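Local structure of L-talarate/galactarate dehydratase (Salmonella typhimurium, 2PP0) at residues Q299-R304 and E332-L337; I135-W140 and G306-F311; P327-E332 and F350-P355; D160-Y165 and L343-E348. The protein catalyses the dehydration of L-talarate and galactarate to 5-keto-4-deoxy-D-glucarate, and also interconverts the two sugar acids by epimerization, using magnesium. All coordinates share one frame; numbering follows the deposited sequence.

Interaction 1 (Q299-R304 and E332-L337); sequences QPDAPR and EVHLHL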
loop_
_atom_site.group_PDB
_atom_site.type_symbol
_atom_site.label_atom_id
_atom_site.label_comp_id
_atom_site.label_asym_id
_atom_site.label_seq_id
_atom_site.Cartn_x
_atom_site.Cartn_y
_atom_site.Cartn_z
ATOM N N GLN B 299 9.607 8.619 -12.759
ATOM C CA GLN B 299 9.393 9.940 -12.185
ATOM C C GLN B 299 7.941 10.392 -12.098
ATOM O O GLN B 299 7.484 11.228 -12.888
ATOM C CB GLN B 299 10.204 10.961 -12.972
ATOM C CG GLN B 299 11.678 10.609 -13.017
ATOM C CD GLN B 299 12.474 11.551 -13.880
ATOM O OE1 GLN B 299 12.287 11.602 -15.100
ATOM N NE2 GLN B 299 13.369 12.311 -13.256
ATOM N N PRO B 300 7.195 9.851 -11.126
ATOM C CA PRO B 300 5.800 10.248 -10.993
ATOM C C PRO B 300 5.684 11.580 -10.251
ATOM O O PRO B 300 6.630 12.038 -9.606
ATOM C CB PRO B 300 5.179 9.073 -10.249
ATOM C CG PRO B 300 6.296 8.628 -9.344
ATOM C CD PRO B 300 7.548 8.775 -10.175
ATOM N N ASP B 301 4.515 12.198 -10.374
ATOM C CA ASP B 301 4.223 13.491 -9.768
ATOM C C ASP B 301 2.891 13.275 -9.054
ATOM O O ASP B 301 1.867 13.099 -9.704
ATOM C CB ASP B 301 4.092 14.523 -10.899
ATOM C CG ASP B 301 3.808 15.925 -10.403
ATOM O OD1 ASP B 301 2.838 16.103 -9.644
ATOM O OD2 ASP B 301 4.551 16.853 -10.795
ATOM N N ALA B 302 2.900 13.265 -7.723
ATOM C CA ALA B 302 1.666 13.022 -6.980
ATOM C C ALA B 302 0.537 13.964 -7.388
ATOM O O ALA B 302 -0.586 13.524 -7.630
ATOM C CB ALA B 302 1.921 13.110 -5.465
ATOM N N PRO B 303 0.804 15.277 -7.441
ATOM C CA PRO B 303 -0.285 16.175 -7.842
ATOM C C PRO B 303 -0.867 15.775 -9.208
ATOM O O PRO B 303 -2.079 15.679 -9.372
ATOM C CB PRO B 303 0.397 17.544 -7.875
ATOM C CG PRO B 303 1.398 17.428 -6.737
ATOM C CD PRO B 303 1.979 16.040 -6.975
ATOM N N ARG B 304 0.013 15.495 -10.164
ATOM C CA ARG B 304 -0.404 15.126 -11.515
ATOM C C ARG B 304 -1.080 13.781 -11.720
ATOM O O ARG B 304 -1.914 13.650 -12.617
ATOM C CB ARG B 304 0.783 15.210 -12.463
ATOM C CG ARG B 304 1.114 16.617 -12.869
ATOM C CD ARG B 304 2.070 16.630 -14.032
ATOM N NE ARG B 304 2.278 17.991 -14.503
ATOM C CZ ARG B 304 3.453 18.464 -14.896
ATOM N NH1 ARG B 304 4.520 17.675 -14.870
ATOM N NH2 ARG B 304 3.562 19.724 -15.304
ATOM N N GLU B 332 7.797 19.114 -1.156
ATOM C CA GLU B 332 7.070 19.210 0.107
ATOM C C GLU B 332 6.236 17.952 0.333
ATOM O O GLU B 332 5.952 17.571 1.472
ATOM C CB GLU B 332 6.166 20.448 0.111
ATOM C CG GLU B 332 6.907 21.800 0.093
ATOM C CD GLU B 332 7.624 22.099 -1.221
ATOM O OE1 GLU B 332 7.300 21.470 -2.255
ATOM O OE2 GLU B 332 8.508 22.984 -1.227
ATOM N N VAL B 333 5.844 17.308 -0.762
ATOM C CA VAL B 333 5.066 16.079 -0.684
ATOM C C VAL B 333 5.935 14.868 -1.013
ATOM O O VAL B 333 5.889 13.849 -0.319
ATOM C CB VAL B 333 3.876 16.098 -1.668
ATOM C CG1 VAL B 333 3.159 14.762 -1.631
ATOM C CG2 VAL B 333 2.915 17.236 -1.311
ATOM N N HIS B 334 6.733 14.979 -2.068
ATOM C CA HIS B 334 7.572 13.864 -2.486
ATOM C C HIS B 334 8.692 13.463 -1.525
ATOM O O HIS B 334 9.233 12.363 -1.640
ATOM C CB HIS B 334 8.146 14.131 -3.880
ATOM C CG HIS B 334 7.097 14.318 -4.934
ATOM N ND1 HIS B 334 6.011 13.480 -5.059
ATOM C CD2 HIS B 334 6.974 15.240 -5.918
ATOM C CE1 HIS B 334 5.262 13.878 -6.072
ATOM N NE2 HIS B 334 5.824 14.944 -6.610
ATOM N N LEU B 335 9.053 14.336 -0.588
ATOM C CA LEU B 335 10.101 13.980 0.371
ATOM C C LEU B 335 9.616 12.781 1.178
ATOM O O LEU B 335 10.359 11.828 1.402
ATOM C CB LEU B 335 10.407 15.138 1.325
ATOM C CG LEU B 335 11.349 14.812 2.499
ATOM C CD1 LEU B 335 12.731 14.465 1.990
ATOM C CD2 LEU B 335 11.432 16.002 3.441
ATOM N N HIS B 336 8.355 12.833 1.594
ATOM C CA HIS B 336 7.746 11.770 2.387
ATOM C C HIS B 336 7.567 10.487 1.590
ATOM O O HIS B 336 7.810 9.395 2.100
ATOM C CB HIS B 336 6.382 12.227 2.909
ATOM C CG HIS B 336 6.452 13.417 3.814
ATOM N ND1 HIS B 336 6.830 13.326 5.135
ATOM C CD2 HIS B 336 6.236 14.733 3.572
ATOM C CE1 HIS B 336 6.849 14.534 5.669
ATOM N NE2 HIS B 336 6.491 15.406 4.742
ATOM N N LEU B 337 7.129 10.625 0.340
ATOM C CA LEU B 337 6.903 9.473 -0.520
ATOM C C LEU B 337 8.212 8.787 -0.903
ATOM O O LEU B 337 8.297 7.560 -0.904
ATOM C CB LEU B 337 6.134 9.902 -1.784
ATOM C CG LEU B 337 4.767 10.549 -1.512
ATOM C CD1 LEU B 337 4.112 10.998 -2.821
ATOM C CD2 LEU B 337 3.880 9.546 -0.789
#

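Interaction 2 (I135-W140 and G306-F311); sequences IDIALW and GGISPF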
loop_
_atom_site.group_PDB
_atom_site.type_symbol
_atom_site.label_atom_id
_atom_site.label_comp_id
_atom_site.label_asym_id
_atom_site.label_seq_id
_atom_site.Cartn_x
_atom_site.Cartn_y
_atom_site.Cartn_z
ATOM N N ILE B 135 -7.371 17.111 -2.303
ATOM C CA ILE B 135 -8.202 16.459 -1.305
ATOM C C ILE B 135 -7.565 15.168 -0.785
ATOM O O ILE B 135 -7.465 14.964 0.433
ATOM C CB ILE B 135 -9.600 16.180 -1.891
ATOM C CG1 ILE B 135 -10.304 17.516 -2.166
ATOM C CG2 ILE B 135 -10.421 15.332 -0.935
ATOM C CD1 ILE B 135 -11.557 17.406 -3.027
ATOM N N ASP B 136 -7.127 14.312 -1.704
ATOM C CA ASP B 136 -6.494 13.049 -1.340
ATOM C C ASP B 136 -5.274 13.311 -0.460
ATOM O O ASP B 136 -5.081 12.653 0.564
ATOM C CB ASP B 136 -6.054 12.286 -2.599
ATOM C CG ASP B 136 -5.384 10.950 -2.276
ATOM O OD1 ASP B 136 -6.101 9.995 -1.915
ATOM O OD2 ASP B 136 -4.144 10.854 -2.380
ATOM N N ILE B 137 -4.456 14.275 -0.871
ATOM C CA ILE B 137 -3.246 14.628 -0.145
ATOM C C ILE B 137 -3.592 15.177 1.249
ATOM O O ILE B 137 -2.935 14.832 2.236
ATOM C CB ILE B 137 -2.405 15.644 -0.963
ATOM C CG1 ILE B 137 -1.849 14.949 -2.221
ATOM C CG2 ILE B 137 -1.259 16.192 -0.134
ATOM C CD1 ILE B 137 -1.040 15.877 -3.140
ATOM N N ALA B 138 -4.631 16.005 1.328
ATOM C CA ALA B 138 -5.055 16.568 2.610
ATOM C C ALA B 138 -5.519 15.450 3.544
ATOM O O ALA B 138 -5.281 15.502 4.751
ATOM C CB ALA B 138 -6.189 17.583 2.401
ATOM N N LEU B 139 -6.184 14.440 2.987
ATOM C CA LEU B 139 -6.654 13.325 3.795
ATOM C C LEU B 139 -5.477 12.523 4.349
ATOM O O LEU B 139 -5.531 12.051 5.484
ATOM C CB LEU B 139 -7.585 12.425 2.980
ATOM C CG LEU B 139 -8.947 13.035 2.637
ATOM C CD1 LEU B 139 -9.753 12.036 1.815
ATOM C CD2 LEU B 139 -9.697 13.393 3.925
ATOM N N TRP B 140 -4.414 12.367 3.562
ATOM C CA TRP B 140 -3.232 11.652 4.045
ATOM C C TRP B 140 -2.514 12.487 5.116
ATOM O O TRP B 140 -1.976 11.941 6.092
ATOM C CB TRP B 140 -2.266 11.347 2.900
ATOM C CG TRP B 140 -2.604 10.089 2.159
ATOM C CD1 TRP B 140 -3.245 9.982 0.952
ATOM C CD2 TRP B 140 -2.331 8.752 2.591
ATOM N NE1 TRP B 140 -3.386 8.653 0.607
ATOM C CE2 TRP B 140 -2.833 7.878 1.596
ATOM C CE3 TRP B 140 -1.711 8.204 3.724
ATOM C CZ2 TRP B 140 -2.732 6.487 1.703
ATOM C CZ3 TRP B 140 -1.610 6.817 3.830
ATOM C CH2 TRP B 140 -2.119 5.976 2.825
ATOM N N GLY B 306 -3.018 12.238 -9.510
ATOM C CA GLY B 306 -4.231 12.071 -8.736
ATOM C C GLY B 306 -4.050 12.040 -7.224
ATOM O O GLY B 306 -5.015 11.791 -6.509
ATOM N N GLY B 307 -2.830 12.275 -6.741
ATOM C CA GLY B 307 -2.587 12.300 -5.302
ATOM C C GLY B 307 -1.624 11.254 -4.760
ATOM O O GLY B 307 -0.947 10.551 -5.508
ATOM N N ILE B 308 -1.565 11.142 -3.440
ATOM C CA ILE B 308 -0.686 10.165 -2.800
ATOM C C ILE B 308 -1.170 8.732 -3.039
ATOM O O ILE B 308 -0.369 7.837 -3.295
ATOM C CB ILE B 308 -0.581 10.445 -1.269
ATOM C CG1 ILE B 308 0.234 11.724 -1.039
ATOM C CG2 ILE B 308 0.054 9.258 -0.546
ATOM C CD1 ILE B 308 0.145 12.273 0.379
ATOM N N SER B 309 -2.478 8.514 -2.975
ATOM C CA SER B 309 -3.022 7.171 -3.172
ATOM C C SER B 309 -2.550 6.511 -4.477
ATOM O O SER B 309 -2.028 5.392 -4.454
ATOM C CB SER B 309 -4.548 7.217 -3.106
ATOM O OG SER B 309 -4.960 7.749 -1.851
ATOM N N PRO B 310 -2.735 7.180 -5.631
ATOM C CA PRO B 310 -2.269 6.543 -6.870
ATOM C C PRO B 310 -0.735 6.536 -6.968
ATOM O O PRO B 310 -0.152 5.648 -7.589
ATOM C CB PRO B 310 -2.935 7.382 -7.972
ATOM C CG PRO B 310 -3.138 8.730 -7.314
ATOM C CD PRO B 310 -3.597 8.340 -5.929
ATOM N N PHE B 311 -0.087 7.523 -6.352
ATOM C CA PHE B 311 1.372 7.593 -6.374
ATOM C C PHE B 311 1.938 6.359 -5.660
ATOM O O PHE B 311 2.968 5.805 -6.066
ATOM C CB PHE B 311 1.851 8.881 -5.683
ATOM C CG PHE B 311 3.338 9.118 -5.776
ATOM C CD1 PHE B 311 3.848 10.131 -6.582
ATOM C CD2 PHE B 311 4.233 8.334 -5.045
ATOM C CE1 PHE B 311 5.225 10.364 -6.657
ATOM C CE2 PHE B 311 5.610 8.556 -5.113
ATOM C CZ PHE B 311 6.110 9.571 -5.919
#

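Interaction 3 (P327-E332 and F350-P355); sequences PHFAME and FEWLNP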
loop_
_atom_site.group_PDB
_atom_site.type_symbol
_atom_site.label_atom_id
_atom_site.label_comp_id
_atom_site.label_asym_id
_atom_site.label_seq_id
_atom_site.Cartn_x
_atom_site.Cartn_y
_atom_site.Cartn_z
ATOM N N PRO B 327 10.829 11.334 -7.987
ATOM C CA PRO B 327 9.608 12.138 -8.125
ATOM C C PRO B 327 9.890 13.522 -8.703
ATOM O O PRO B 327 10.972 14.088 -8.514
ATOM C CB PRO B 327 9.074 12.224 -6.695
ATOM C CG PRO B 327 9.641 11.004 -6.026
ATOM C CD PRO B 327 11.041 10.949 -6.579
ATOM N N HIS B 328 8.906 14.073 -9.398
ATOM C CA HIS B 328 9.069 15.385 -10.001
ATOM C C HIS B 328 8.432 16.513 -9.199
ATOM O O HIS B 328 7.282 16.406 -8.767
ATOM C CB HIS B 328 8.489 15.374 -11.419
ATOM C CG HIS B 328 8.266 16.737 -11.993
ATOM N ND1 HIS B 328 7.062 17.400 -11.889
ATOM C CD2 HIS B 328 9.101 17.575 -12.649
ATOM C CE1 HIS B 328 7.166 18.588 -12.458
ATOM N NE2 HIS B 328 8.393 18.719 -12.926
ATOM N N PHE B 329 9.196 17.584 -8.991
ATOM C CA PHE B 329 8.689 18.766 -8.296
ATOM C C PHE B 329 8.149 18.449 -6.900
ATOM O O PHE B 329 8.566 17.479 -6.265
ATOM C CB PHE B 329 7.590 19.391 -9.174
ATOM C CG PHE B 329 7.236 20.819 -8.832
ATOM C CD1 PHE B 329 8.226 21.780 -8.647
ATOM C CD2 PHE B 329 5.902 21.217 -8.779
ATOM C CE1 PHE B 329 7.889 23.121 -8.420
ATOM C CE2 PHE B 329 5.555 22.548 -8.556
ATOM C CZ PHE B 329 6.551 23.503 -8.377
ATOM N N ALA B 330 7.234 19.297 -6.435
ATOM C CA ALA B 330 6.575 19.182 -5.134
ATOM C C ALA B 330 7.350 18.408 -4.060
ATOM O O ALA B 330 6.837 17.434 -3.507
ATOM C CB ALA B 330 5.192 18.563 -5.323
ATOM N N MET B 331 8.569 18.852 -3.752
ATOM C CA MET B 331 9.377 18.170 -2.743
ATOM C C MET B 331 8.692 18.155 -1.377
ATOM O O MET B 331 8.954 17.276 -0.551
ATOM C CB MET B 331 10.779 18.805 -2.639
ATOM C CG MET B 331 10.811 20.308 -2.380
ATOM S SD MET B 331 12.499 20.987 -2.327
ATOM C CE MET B 331 12.185 22.508 -1.428
ATOM N N GLU B 332 7.797 19.114 -1.156
ATOM C CA GLU B 332 7.070 19.210 0.107
ATOM C C GLU B 332 6.236 17.952 0.333
ATOM O O GLU B 332 5.952 17.571 1.472
ATOM C CB GLU B 332 6.166 20.448 0.111
ATOM C CG GLU B 332 6.907 21.800 0.093
ATOM C CD GLU B 332 7.624 22.099 -1.221
ATOM O OE1 GLU B 332 7.300 21.470 -2.255
ATOM O OE2 GLU B 332 8.508 22.984 -1.227
ATOM N N PHE B 350 13.388 22.853 -6.000
ATOM C CA PHE B 350 12.944 24.118 -6.577
ATOM C C PHE B 350 12.661 24.951 -5.324
ATOM O O PHE B 350 12.238 24.404 -4.304
ATOM C CB PHE B 350 11.621 23.985 -7.343
ATOM C CG PHE B 350 11.741 23.362 -8.704
ATOM C CD1 PHE B 350 11.814 21.981 -8.854
ATOM C CD2 PHE B 350 11.716 24.158 -9.848
ATOM C CE1 PHE B 350 11.852 21.403 -10.121
ATOM C CE2 PHE B 350 11.755 23.586 -11.119
ATOM C CZ PHE B 350 11.821 22.207 -11.253
ATOM N N GLU B 351 12.879 26.258 -5.388
ATOM C CA GLU B 351 12.608 27.113 -4.235
ATOM C C GLU B 351 11.249 27.783 -4.429
ATOM O O GLU B 351 10.712 28.416 -3.519
ATOM C CB GLU B 351 13.689 28.193 -4.102
ATOM C CG GLU B 351 13.751 29.162 -5.279
ATOM C CD GLU B 351 14.713 28.719 -6.372
ATOM O OE1 GLU B 351 14.705 27.527 -6.744
ATOM O OE2 GLU B 351 15.474 29.576 -6.868
ATOM N N TRP B 352 10.700 27.618 -5.626
ATOM C CA TRP B 352 9.428 28.212 -6.010
ATOM C C TRP B 352 8.314 28.196 -4.975
ATOM O O TRP B 352 7.656 29.211 -4.754
ATOM C CB TRP B 352 8.916 27.543 -7.287
ATOM C CG TRP B 352 9.830 27.690 -8.468
ATOM C CD1 TRP B 352 11.036 28.335 -8.506
ATOM C CD2 TRP B 352 9.610 27.171 -9.782
ATOM N NE1 TRP B 352 11.581 28.246 -9.766
ATOM C CE2 TRP B 352 10.726 27.536 -10.569
ATOM C CE3 TRP B 352 8.577 26.431 -10.372
ATOM C CZ2 TRP B 352 10.838 27.185 -11.915
ATOM C CZ3 TRP B 352 8.688 26.081 -11.711
ATOM C CH2 TRP B 352 9.813 26.459 -12.467
ATOM N N LEU B 353 8.095 27.047 -4.347
ATOM C CA LEU B 353 7.021 26.919 -3.369
ATOM C C LEU B 353 7.370 27.339 -1.941
ATOM O O LEU B 353 6.485 27.417 -1.092
ATOM C CB LEU B 353 6.499 25.476 -3.364
ATOM C CG LEU B 353 6.120 24.906 -4.739
ATOM C CD1 LEU B 353 5.522 23.513 -4.573
ATOM C CD2 LEU B 353 5.121 25.831 -5.435
ATOM N N ASN B 354 8.646 27.612 -1.676
ATOM C CA ASN B 354 9.071 28.006 -0.328
ATOM C C ASN B 354 8.165 29.032 0.350
ATOM O O ASN B 354 7.757 28.838 1.490
ATOM C CB ASN B 354 10.508 28.551 -0.335
ATOM C CG ASN B 354 11.540 27.472 -0.551
ATOM O OD1 ASN B 354 11.258 26.284 -0.383
ATOM N ND2 ASN B 354 12.755 27.877 -0.913
ATOM N N PRO B 355 7.833 30.136 -0.343
ATOM C CA PRO B 355 6.972 31.169 0.243
ATOM C C PRO B 355 5.522 30.789 0.564
ATOM O O PRO B 355 4.824 31.533 1.250
ATOM C CB PRO B 355 7.066 32.315 -0.768
ATOM C CG PRO B 355 7.336 31.612 -2.061
ATOM C CD PRO B 355 8.327 30.555 -1.669
HETATM O O HOH W 1 9.722 24.686 -3.790
#

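Interaction 4 (D160-Y165 and L343-E348); sequences DSVQCY and LEPWLE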
loop_
_atom_site.group_PDB
_atom_site.type_symbol
_atom_site.label_atom_id
_atom_site.label_comp_id
_atom_site.label_asym_id
_atom_site.label_seq_id
_atom_site.Cartn_x
_atom_site.Cartn_y
_atom_site.Cartn_z
ATOM N N ASP B 160 15.770 8.530 6.669
ATOM C CA ASP B 160 15.390 9.748 7.389
ATOM C C ASP B 160 15.664 11.022 6.594
ATOM O O ASP B 160 15.299 12.117 7.027
ATOM C CB ASP B 160 16.139 9.841 8.722
ATOM C CG ASP B 160 15.930 8.623 9.598
ATOM O OD1 ASP B 160 14.763 8.230 9.815
ATOM O OD2 ASP B 160 16.944 8.066 10.073
ATOM N N SER B 161 16.332 10.870 5.454
ATOM C CA SER B 161 16.648 11.991 4.578
ATOM C C SER B 161 16.772 11.444 3.154
ATOM O O SER B 161 16.948 10.238 2.965
ATOM C CB SER B 161 17.958 12.668 5.004
ATOM O OG SER B 161 19.065 11.798 4.872
ATOM N N VAL B 162 16.683 12.323 2.160
ATOM C CA VAL B 162 16.764 11.895 0.767
ATOM C C VAL B 162 17.759 12.715 -0.055
ATOM O O VAL B 162 17.804 13.941 0.065
ATOM C CB VAL B 162 15.370 11.991 0.088
ATOM C CG1 VAL B 162 15.453 11.535 -1.366
ATOM C CG2 VAL B 162 14.359 11.139 0.844
ATOM N N GLN B 163 18.550 12.034 -0.887
ATOM C CA GLN B 163 19.521 12.704 -1.760
ATOM C C GLN B 163 18.729 13.751 -2.533
ATOM O O GLN B 163 17.647 13.458 -3.030
ATOM C CB GLN B 163 20.111 11.739 -2.790
ATOM C CG GLN B 163 20.863 10.555 -2.259
ATOM C CD GLN B 163 21.308 9.642 -3.384
ATOM O OE1 GLN B 163 20.485 9.116 -4.137
ATOM N NE2 GLN B 163 22.611 9.455 -3.510
ATOM N N CYS B 164 19.280 14.950 -2.669
ATOM C CA CYS B 164 18.578 16.021 -3.363
ATOM C C CYS B 164 19.442 16.712 -4.422
ATOM O O CYS B 164 20.626 16.971 -4.197
ATOM C CB CYS B 164 18.098 17.040 -2.318
ATOM S SG CYS B 164 16.964 18.312 -2.906
ATOM N N TYR B 165 18.845 16.994 -5.582
ATOM C CA TYR B 165 19.545 17.682 -6.659
ATOM C C TYR B 165 18.751 18.946 -7.004
ATOM O O TYR B 165 17.547 19.017 -6.753
ATOM C CB TYR B 165 19.681 16.765 -7.890
ATOM C CG TYR B 165 18.405 16.535 -8.679
ATOM C CD1 TYR B 165 18.010 17.423 -9.685
ATOM C CD2 TYR B 165 17.594 15.431 -8.423
ATOM C CE1 TYR B 165 16.837 17.217 -10.417
ATOM C CE2 TYR B 165 16.419 15.213 -9.144
ATOM C CZ TYR B 165 16.049 16.110 -10.141
ATOM O OH TYR B 165 14.894 15.894 -10.859
ATOM N N LEU B 343 14.074 1.308 -2.724
ATOM C CA LEU B 343 15.381 1.531 -3.347
ATOM C C LEU B 343 15.767 3.002 -3.167
ATOM O O LEU B 343 14.896 3.857 -3.022
ATOM C CB LEU B 343 15.340 1.147 -4.831
ATOM C CG LEU B 343 14.956 -0.316 -5.105
ATOM C CD1 LEU B 343 15.110 -0.619 -6.590
ATOM C CD2 LEU B 343 15.845 -1.253 -4.287
ATOM N N GLU B 344 17.066 3.291 -3.157
ATOM C CA GLU B 344 17.560 4.659 -2.948
ATOM C C GLU B 344 17.053 5.617 -4.038
ATOM O O GLU B 344 17.392 5.469 -5.213
ATOM C CB GLU B 344 19.099 4.648 -2.908
ATOM C CG GLU B 344 19.774 5.899 -2.328
ATOM C CD GLU B 344 19.703 5.992 -0.800
ATOM O OE1 GLU B 344 19.851 4.954 -0.122
ATOM O OE2 GLU B 344 19.522 7.111 -0.272
ATOM N N PRO B 345 16.229 6.612 -3.651
ATOM C CA PRO B 345 15.656 7.602 -4.569
ATOM C C PRO B 345 16.363 8.959 -4.571
ATOM O O PRO B 345 17.294 9.198 -3.802
ATOM C CB PRO B 345 14.236 7.730 -4.053
ATOM C CG PRO B 345 14.488 7.779 -2.562
ATOM C CD PRO B 345 15.550 6.682 -2.342
ATOM N N TRP B 346 15.893 9.842 -5.449
ATOM C CA TRP B 346 16.413 11.201 -5.574
ATOM C C TRP B 346 15.252 12.184 -5.429
ATOM O O TRP B 346 14.139 11.903 -5.882
ATOM C CB TRP B 346 17.056 11.421 -6.942
ATOM C CG TRP B 346 18.492 11.029 -7.023
ATOM C CD1 TRP B 346 18.997 9.825 -7.420
ATOM C CD2 TRP B 346 19.616 11.860 -6.722
ATOM N NE1 TRP B 346 20.370 9.857 -7.390
ATOM C CE2 TRP B 346 20.777 11.095 -6.964
ATOM C CE3 TRP B 346 19.756 13.179 -6.271
ATOM C CZ2 TRP B 346 22.066 11.607 -6.773
ATOM C CZ3 TRP B 346 21.038 13.690 -6.081
ATOM C CH2 TRP B 346 22.175 12.903 -6.333
ATOM N N LEU B 347 15.515 13.330 -4.802
ATOM C CA LEU B 347 14.499 14.363 -4.613
ATOM C C LEU B 347 14.911 15.584 -5.432
ATOM O O LEU B 347 16.078 15.969 -5.441
ATOM C CB LEU B 347 14.381 14.748 -3.129
ATOM C CG LEU B 347 13.186 15.629 -2.723
ATOM C CD1 LEU B 347 11.907 14.828 -2.858
ATOM C CD2 LEU B 347 13.344 16.115 -1.282
ATOM N N GLU B 348 13.945 16.191 -6.109
ATOM C CA GLU B 348 14.196 17.351 -6.955
ATOM C C GLU B 348 13.900 18.653 -6.231
ATOM O O GLU B 348 12.841 18.821 -5.624
ATOM C CB GLU B 348 13.349 17.237 -8.227
ATOM C CG GLU B 348 13.352 18.468 -9.116
ATOM C CD GLU B 348 12.644 18.223 -10.437
ATOM O OE1 GLU B 348 11.559 17.589 -10.426
ATOM O OE2 GLU B 348 13.175 18.671 -11.481
HETATM O O HOH W 2 18.058 9.130 -1.250
#

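Interaction 1 (Q299-R304 and E332-L337)
The His-Asp dyad of the mandelate racemase branch of the enolase superfamily sets the scene: D301 and A302, just past barrel strand 297-298, pack against H334 of helix 331-339. The H334 ring is directed edge-on at the backbone N of A302, which lies near its plane, while D301 CA and P303 CD approach it obliquely. P303 and the imidazole meet tip to tip. Alanine suits the centre of this contact because its single methyl fits beneath the helix: A302 CB rests on L337 CD1 at 4.0 Å and lies farther from V333 CG1, at 4.4 Å. The CB of D301 points away from helix 331-339 and CG is anti to the backbone N (chi1 -179°); OD2 accepts hydrogen bonds from Y80 and from the active-site H328. An aspartate suits this place: bonded to H328 ND1, it is thought to raise the basicity of that histidine. Around the contact, F311 of helix 308-320 lies against P300, A302, H334 and L337, P303 leans on S79 and Y80 of strand 74-81, and H334 also reaches L347 of strand 346-349.

Interaction 2 (I135-W140 and G306-F311)
G307, the N-cap of helix 308-320, brings its CA to 5.6 Å from D136 CA in helix 127-146, an approach made easy by the missing side chain: a CB on G307 would run into D136 OD2, and its phi of 118° also suits glycine. D136, with CG anti to the backbone N, reaches across to the start of the other helix. Its OD2 accepts from S309 N at 2.9 Å, almost straight (174°), while OD1 takes the S309 hydroxyl in a short 2.5 Å bond through the syn lone pair. S309 OG in turn accepts from W140 NE1 at 3.1 Å, lying in the indole plane, so indole, hydroxyl and carboxylate form a chain. The helix N-terminus would be expected to favour a negative charge on D136. The same indole offers a face to I308, whose CG2 sits 3.6 Å from the centroid of the five-membered ring in a CH-pi contact; I308 CG1 also meets I137 CG1 at 4.0 Å. This joins N-terminal-domain helix 127-146 to barrel helix 308-320: I135, A138 and L139 face strand 57-69, I108 and Y112 of helix 108-118 touch D136, and L154 and L155 of helix 151-155 touch W140.

Interaction 3 (P327-E332 and F350-P355)
F329 carries this contact with the F350-P355 loop, its ring reaching into a group of aromatic and aliphatic side chains. Its CB begins over one face of the neighbouring H328 imidazole. With CG anti to the backbone N (chi1 -163°), the ring swings over to the loop. F329 CD1 comes down on the face of F350, 3.6 Å from F350 CD1. F329 CE1, the next atom round, touches both F350 CG and W352 CE3, which lie in different directions from it, 3.9 Å from the latter. At the tip, F329 CZ meets L353 CG, also at 3.9 Å, and F329 CE2 brushes the L353 CD1 methyl. The result is a T-shaped pair, the edge of F329 on the face of F350 with centroids 5.1 Å apart and planes at 89°; F350 in turn sets its own CD2 over the W352 indole. Phenylalanine fits because it offers both an edge and a face without a polar atom to satisfy. Beside the rings, M331 extends its chain until CE lies 3.4 Å from F350 O. A water joins the loop backbone, donating to F350 O at 2.6 Å and accepting from L353 N at 2.9 Å, and reaches E332 OE2 weakly. Both F329 and F350 make cation-pi contacts with K82, which W352 also touches. The pi faces of these rings would be expected to favour the positive charge of K82, a substrate-binding residue.

Interaction 4 (D160-Y165 and L343-E348)
The edge of the Y165 ring faces W346 CE3, 3.8 Å from Y165 CD2, the two side chains crossing at a slant, while one face of each ring is taken by the opposite strand. Over the indole passes Q163, its CB 3.9 Å from the centroid of the six-membered ring, and its amide follows, tilted 33° from the ring plane. The backbone of C164 and Y165 meets the indole edge. Over the tyrosine lies E348, whose CA stands 4.0 Å from the ring centroid. Y165 CG sits between the backbone N and the carbonyl carbon (chi1 73°), which folds the ring back over its neighbour strand. Strands 161-165 and 346-348 run parallel, with 49° between their directions, and are laced by L347 N to Q163 O at 2.8 Å and Y165 N to L347 O at 3.0 Å. This pairing of first and last strands closes the modified (beta/alpha)7beta barrel of the enolase superfamily. The side chains of C164 and L347 point to the other face of the sheet, where V162 CG1 touches L347 CB at 3.8 Å; branched aliphatic groups suit this side, against L335 of helix 331-339. Where the strands splay, a water accepts from Q163 N and donates to P345 O and E344 OE2, the latter also salt-bridged to R367. E348 is a substrate-binding residue. Within the protein, its OE1 accepts from F329 N and its OE2 forms a salt bridge with K195, another substrate-binding residue, which also hydrogen-bonds Y165 OH.

Three of the four contacts surround the catalytic end of the barrel. Interactions 1 and 3 have centres about 10 Å apart, share E332 and helix 331-339, and meet where D301 bonds to H328. Interaction 4, centred about 14 Å from the centre of interaction 3, joins it through E348 and F329, so consecutive barrel strand ends bring a site aspartate, the active-site histidine and a substrate-binding glutamate together. The centres of interactions 2 and 4 are about 20 Å apart; interaction 2 touches interaction 1 through F311 and a probable backbone bond between A302 and G307, tying the N-terminal domain to the same framework. Along the chain, interaction 1 is nested within the loop closed by interaction 4, whereas interaction 2 closes before interaction 3 opens.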